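Long-range contact in beta-galactosidase (Bacillus circulans subsp. alkalophilus, PDB 3TTY), which hydrolyses terminal beta-galactosyl residues from beta-galactosides, as a TIM-barrel glycoside hydrolase whose chains assemble as trimers: residues 534-548 / 586-600. Sequence-based numbering, arbitrary orientation.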
loop_
_atom_site.group_PDB
_atom_site.type_symbol
_atom_site.label_atom_id
_atom_site.label_comp_id
_atom_site.label_asym_id
_atom_site.label_seq_id
_atom_site.Cartn_x
_atom_site.Cartn_y
_atom_site.Cartn_z
ATOM N N TRP A 534 -25.212 -37.427 14.256
ATOM C CA TRP A 534 -24.495 -38.350 13.386
ATOM C C TRP A 534 -23.041 -38.432 13.847
ATOM O O TRP A 534 -22.233 -37.529 13.596
ATOM C CB TRP A 534 -24.599 -37.925 11.910
ATOM C CG TRP A 534 -23.682 -38.698 10.988
ATOM C CD1 TRP A 534 -23.634 -40.058 10.825
ATOM C CD2 TRP A 534 -22.679 -38.156 10.108
ATOM N NE1 TRP A 534 -22.662 -40.391 9.908
ATOM C CE2 TRP A 534 -22.059 -39.247 9.458
ATOM C CE3 TRP A 534 -22.240 -36.859 9.816
ATOM C CZ2 TRP A 534 -21.031 -39.076 8.530
ATOM C CZ3 TRP A 534 -21.216 -36.692 8.892
ATOM C CH2 TRP A 534 -20.625 -37.797 8.259
ATOM N N GLY A 535 -22.725 -39.520 14.544
ATOM C CA GLY A 535 -21.406 -39.715 15.105
ATOM C C GLY A 535 -21.035 -38.530 15.957
ATOM O O GLY A 535 -21.839 -38.074 16.771
ATOM N N GLY A 536 -19.827 -38.011 15.753
ATOM C CA GLY A 536 -19.348 -36.873 16.514
ATOM C C GLY A 536 -19.950 -35.541 16.107
ATOM O O GLY A 536 -19.541 -34.505 16.613
ATOM N N LEU A 537 -20.919 -35.549 15.196
ATOM C CA LEU A 537 -21.513 -34.290 14.718
ATOM C C LEU A 537 -22.948 -34.137 15.234
ATOM O O LEU A 537 -23.758 -35.057 15.117
ATOM C CB LEU A 537 -21.485 -34.240 13.188
ATOM C CG LEU A 537 -20.683 -33.206 12.374
ATOM C CD1 LEU A 537 -19.414 -32.734 13.069
ATOM C CD2 LEU A 537 -20.372 -33.757 10.959
ATOM N N ARG A 538 -23.263 -32.975 15.798
ATOM C CA ARG A 538 -24.525 -32.801 16.506
ATOM C C ARG A 538 -24.875 -31.332 16.732
ATOM O O ARG A 538 -24.021 -30.523 17.100
ATOM C CB ARG A 538 -24.437 -33.542 17.839
ATOM C CG ARG A 538 -25.590 -33.327 18.781
ATOM C CD ARG A 538 -25.483 -34.285 19.968
ATOM N NE ARG A 538 -24.098 -34.492 20.390
ATOM C CZ ARG A 538 -23.442 -33.698 21.234
ATOM N NH1 ARG A 538 -24.043 -32.633 21.753
ATOM N NH2 ARG A 538 -22.182 -33.967 21.557
ATOM N N GLY A 539 -26.137 -30.986 16.511
ATOM C CA GLY A 539 -26.584 -29.613 16.684
ATOM C C GLY A 539 -26.083 -28.686 15.589
ATOM O O GLY A 539 -26.066 -29.056 14.415
ATOM N N SER A 540 -25.666 -27.485 15.982
ATOM C CA SER A 540 -25.274 -26.437 15.039
ATOM C C SER A 540 -23.784 -26.138 15.063
ATOM O O SER A 540 -23.141 -26.241 16.112
ATOM C CB SER A 540 -26.037 -25.143 15.339
ATOM O OG SER A 540 -27.418 -25.300 15.068
ATOM N N TYR A 541 -23.241 -25.766 13.905
ATOM C CA TYR A 541 -21.869 -25.253 13.818
ATOM C C TYR A 541 -21.871 -24.005 12.939
ATOM O O TYR A 541 -22.848 -23.729 12.254
ATOM C CB TYR A 541 -20.917 -26.296 13.235
ATOM C CG TYR A 541 -20.893 -27.604 13.987
ATOM C CD1 TYR A 541 -19.938 -27.855 14.968
ATOM C CD2 TYR A 541 -21.834 -28.591 13.721
ATOM C CE1 TYR A 541 -19.921 -29.054 15.663
ATOM C CE2 TYR A 541 -21.824 -29.795 14.398
ATOM C CZ TYR A 541 -20.869 -30.021 15.373
ATOM O OH TYR A 541 -20.870 -31.215 16.053
ATOM N N SER A 542 -20.789 -23.238 12.960
ATOM C CA SER A 542 -20.729 -22.071 12.090
ATOM C C SER A 542 -19.984 -22.400 10.802
ATOM O O SER A 542 -19.157 -23.320 10.768
ATOM C CB SER A 542 -20.082 -20.886 12.803
ATOM O OG SER A 542 -18.819 -21.256 13.314
ATOM N N CYS A 543 -20.297 -21.666 9.737
ATOM C CA CYS A 543 -19.537 -21.790 8.501
ATOM C C CYS A 543 -19.456 -20.423 7.857
ATOM O O CYS A 543 -20.190 -19.520 8.238
ATOM C CB CYS A 543 -20.184 -22.796 7.550
ATOM S SG CYS A 543 -21.780 -22.258 6.894
ATOM N N GLY A 544 -18.572 -20.262 6.878
ATOM C CA GLY A 544 -18.341 -18.945 6.321
ATOM C C GLY A 544 -17.625 -18.875 4.986
ATOM O O GLY A 544 -17.412 -19.883 4.312
ATOM N N ILE A 545 -17.265 -17.650 4.618
ATOM C CA ILE A 545 -16.519 -17.367 3.401
ATOM C C ILE A 545 -17.369 -17.560 2.152
ATOM O O ILE A 545 -17.786 -16.580 1.537
ATOM C CB ILE A 545 -15.216 -18.161 3.331
ATOM C CG1 ILE A 545 -14.450 -18.013 4.649
ATOM C CG2 ILE A 545 -14.363 -17.665 2.169
ATOM C CD1 ILE A 545 -13.028 -18.566 4.609
ATOM N N LEU A 546 -17.638 -18.804 1.773
ATOM C CA LEU A 546 -18.528 -19.051 0.638
ATOM C C LEU A 546 -19.596 -20.074 0.980
ATOM O O LEU A 546 -19.345 -21.013 1.718
ATOM C CB LEU A 546 -17.736 -19.503 -0.598
ATOM C CG LEU A 546 -16.917 -18.429 -1.323
ATOM C CD1 LEU A 546 -15.626 -19.007 -1.907
ATOM C CD2 LEU A 546 -17.735 -17.733 -2.399
ATOM N N CYS A 547 -20.787 -19.895 0.428
ATOM C CA CYS A 547 -21.871 -20.849 0.623
ATOM C C CYS A 547 -22.387 -21.315 -0.726
ATOM O O CYS A 547 -22.959 -20.531 -1.483
ATOM C CB CYS A 547 -23.015 -20.228 1.427
ATOM S SG CYS A 547 -22.627 -19.846 3.167
ATOM N N ASP A 548 -22.174 -22.591 -1.028
ATOM C CA ASP A 548 -22.755 -23.191 -2.223
ATOM C C ASP A 548 -24.235 -23.481 -1.993
ATOM O O ASP A 548 -24.597 -24.066 -0.977
ATOM C CB ASP A 548 -22.031 -24.496 -2.553
ATOM C CG ASP A 548 -21.416 -24.485 -3.935
ATOM O OD1 ASP A 548 -21.727 -23.548 -4.710
ATOM O OD2 ASP A 548 -20.639 -25.416 -4.248
ATOM N N ALA A 586 -20.575 -27.879 1.511
ATOM C CA ALA A 586 -20.966 -26.721 0.694
ATOM C C ALA A 586 -20.507 -25.367 1.211
ATOM O O ALA A 586 -20.784 -24.346 0.597
ATOM C CB ALA A 586 -22.485 -26.707 0.458
ATOM N N SER A 587 -19.814 -25.351 2.342
ATOM C CA SER A 587 -19.295 -24.101 2.878
ATOM C C SER A 587 -17.965 -24.361 3.566
ATOM O O SER A 587 -17.501 -25.504 3.624
ATOM C CB SER A 587 -20.295 -23.479 3.854
ATOM O OG SER A 587 -19.972 -22.139 4.141
ATOM N N SER A 588 -17.334 -23.301 4.050
ATOM C CA SER A 588 -16.112 -23.435 4.830
ATOM C C SER A 588 -16.492 -23.452 6.298
ATOM O O SER A 588 -16.891 -22.416 6.861
ATOM C CB SER A 588 -15.147 -22.284 4.561
ATOM O OG SER A 588 -13.893 -22.549 5.173
ATOM N N PRO A 589 -16.376 -24.628 6.926
ATOM C CA PRO A 589 -16.920 -24.861 8.264
ATOM C C PRO A 589 -15.898 -24.601 9.372
ATOM O O PRO A 589 -14.694 -24.711 9.123
ATOM C CB PRO A 589 -17.295 -26.354 8.229
ATOM C CG PRO A 589 -16.706 -26.910 6.905
ATOM C CD PRO A 589 -15.775 -25.852 6.379
ATOM N N ASP A 590 -16.378 -24.266 10.571
ATOM C CA ASP A 590 -15.494 -24.081 11.723
ATOM C C ASP A 590 -14.786 -25.372 12.121
ATOM O O ASP A 590 -15.082 -26.451 11.595
ATOM C CB ASP A 590 -16.238 -23.478 12.924
ATOM C CG ASP A 590 -17.269 -24.427 13.531
ATOM O OD1 ASP A 590 -17.065 -25.663 13.527
ATOM O OD2 ASP A 590 -18.287 -23.913 14.040
ATOM N N ALA A 591 -13.856 -25.248 13.059
ATOM C CA ALA A 591 -12.944 -26.328 13.401
ATOM C C ALA A 591 -13.636 -27.470 14.130
ATOM O O ALA A 591 -13.245 -28.636 13.994
ATOM C CB ALA A 591 -11.771 -25.791 14.235
ATOM N N ASP A 592 -14.646 -27.139 14.923
ATOM C CA ASP A 592 -15.381 -28.169 15.647
ATOM C C ASP A 592 -16.111 -29.074 14.653
ATOM O O ASP A 592 -16.115 -30.300 14.809
ATOM C CB ASP A 592 -16.368 -27.558 16.656
ATOM C CG ASP A 592 -15.671 -26.779 17.772
ATOM O OD1 ASP A 592 -14.496 -27.090 18.112
ATOM O OD2 ASP A 592 -16.309 -25.845 18.308
ATOM N N PHE A 593 -16.719 -28.477 13.629
ATOM C CA PHE A 593 -17.376 -29.277 12.599
ATOM C C PHE A 593 -16.388 -30.228 11.937
ATOM O O PHE A 593 -16.637 -31.431 11.855
ATOM C CB PHE A 593 -18.044 -28.411 11.530
ATOM C CG PHE A 593 -18.663 -29.215 10.415
ATOM C CD1 PHE A 593 -19.967 -29.680 10.519
ATOM C CD2 PHE A 593 -17.928 -29.535 9.282
ATOM C CE1 PHE A 593 -20.535 -30.421 9.504
ATOM C CE2 PHE A 593 -18.489 -30.279 8.266
ATOM C CZ PHE A 593 -19.799 -30.723 8.381
ATOM N N LEU A 594 -15.266 -29.686 11.468
ATOM C CA LEU A 594 -14.250 -30.508 10.815
ATOM C C LEU A 594 -13.685 -31.588 11.734
ATOM O O LEU A 594 -13.339 -32.676 11.274
ATOM C CB LEU A 594 -13.138 -29.649 10.207
ATOM C CG LEU A 594 -13.565 -28.821 8.984
ATOM C CD1 LEU A 594 -12.421 -27.934 8.515
ATOM C CD2 LEU A 594 -14.068 -29.711 7.844
ATOM N N GLN A 595 -13.600 -31.295 13.029
ATOM C CA GLN A 595 -13.230 -32.325 13.989
ATOM C C GLN A 595 -14.189 -33.509 13.887
ATOM O O GLN A 595 -13.762 -34.648 13.708
ATOM C CB GLN A 595 -13.237 -31.780 15.419
ATOM C CG GLN A 595 -13.285 -32.884 16.468
ATOM C CD GLN A 595 -13.106 -32.381 17.893
ATOM O OE1 GLN A 595 -12.420 -33.015 18.696
ATOM N NE2 GLN A 595 -13.731 -31.248 18.219
ATOM N N GLY A 596 -15.486 -33.225 14.000
ATOM C CA GLY A 596 -16.519 -34.244 13.930
ATOM C C GLY A 596 -16.547 -34.996 12.612
ATOM O O GLY A 596 -16.584 -36.232 12.593
ATOM N N LEU A 597 -16.518 -34.246 11.513
ATOM C CA LEU A 597 -16.531 -34.818 10.170
ATOM C C LEU A 597 -15.395 -35.814 9.973
ATOM O O LEU A 597 -15.610 -36.966 9.581
ATOM C CB LEU A 597 -16.447 -33.709 9.117
ATOM C CG LEU A 597 -16.556 -34.194 7.666
ATOM C CD1 LEU A 597 -17.883 -34.907 7.466
ATOM C CD2 LEU A 597 -16.392 -33.056 6.655
ATOM N N ILE A 598 -14.183 -35.360 10.261
ATOM C CA ILE A 598 -12.991 -36.190 10.158
ATOM C C ILE A 598 -13.085 -37.447 11.005
ATOM O O ILE A 598 -12.752 -38.544 10.557
ATOM C CB ILE A 598 -11.773 -35.392 10.611
ATOM C CG1 ILE A 598 -11.518 -34.261 9.616
ATOM C CG2 ILE A 598 -10.565 -36.289 10.737
ATOM C CD1 ILE A 598 -11.325 -34.732 8.194
ATOM N N ALA A 599 -13.519 -37.275 12.248
ATOM C CA ALA A 599 -13.716 -38.396 13.153
ATOM C C ALA A 599 -14.706 -39.413 12.572
ATOM O O ALA A 599 -14.482 -40.629 12.637
ATOM C CB ALA A 599 -14.197 -37.888 14.512
ATOM N N ASN A 600 -15.794 -38.915 11.996
ATOM C CA ASN A 600 -16.791 -39.790 11.392
ATOM C C ASN A 600 -16.236 -40.542 10.200
ATOM O O ASN A 600 -16.337 -41.769 10.127
ATOM C CB ASN A 600 -18.017 -38.993 10.971
ATOM C CG ASN A 600 -18.857 -38.588 12.146
ATOM O OD1 ASN A 600 -18.542 -38.933 13.284
ATOM N ND2 ASN A 600 -19.923 -37.835 11.888
#
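Asp590 OD2 takes two bonds from Ser542: the backbone N comes in from above the carboxylate plane at 2.8 Å, while Ser542 OG donates to the anti lone pair of OD2, the side away from OD1. The other oxygen, OD1, turns to its own helix and accepts from Phe593 N at 2.8 Å, so Asp590 is the N-cap of helix 591-604 and ties that helix start to strand 540-544. CG sits between the backbone N and the carbonyl carbon (chi1 68°), which lets the carboxylate reach both ways. With alanine in place of the aspartate, Phe593 N would probably lose its capping acceptor, and Ser542 N and OG the oxygen they share. Next along, the Tyr541 ring lies over the first turn of the helix: Phe593 CA packs on its face, 4.1 Å from the centroid, and the Phe593 ring turns its edge to the face of Tyr541, a T-shaped (edge-to-face) pair with planes 77° apart. In the plane of the tyrosine ring, Arg538 N donates to OH and fixes the phenol end. Strand 587-589 is one of the two edge strands of the mixed sheet in the trimerisation domain, antiparallel to 540-544; Gly544 N donates to Ser588 O, and beyond the corner at Ile545, Ser587 OG reaches Leu546 O at 2.7 Å. Further down the helix, Leu537 CD1 lies against Gly596 CA at 3.4 Å, and a side chain on Gly596 would collide with that methyl. Asn600 holds the type II' turn from Trp534 to Leu537 with both ends of its amide: OD1 accepts from Gly536 N on an in-plane lone pair, and ND2 gives to Trp534 O at 2.9 Å from above the carbonyl plane while lying over the indole face, toward the rim. Leu537 N meets that carbonyl from its opposite face.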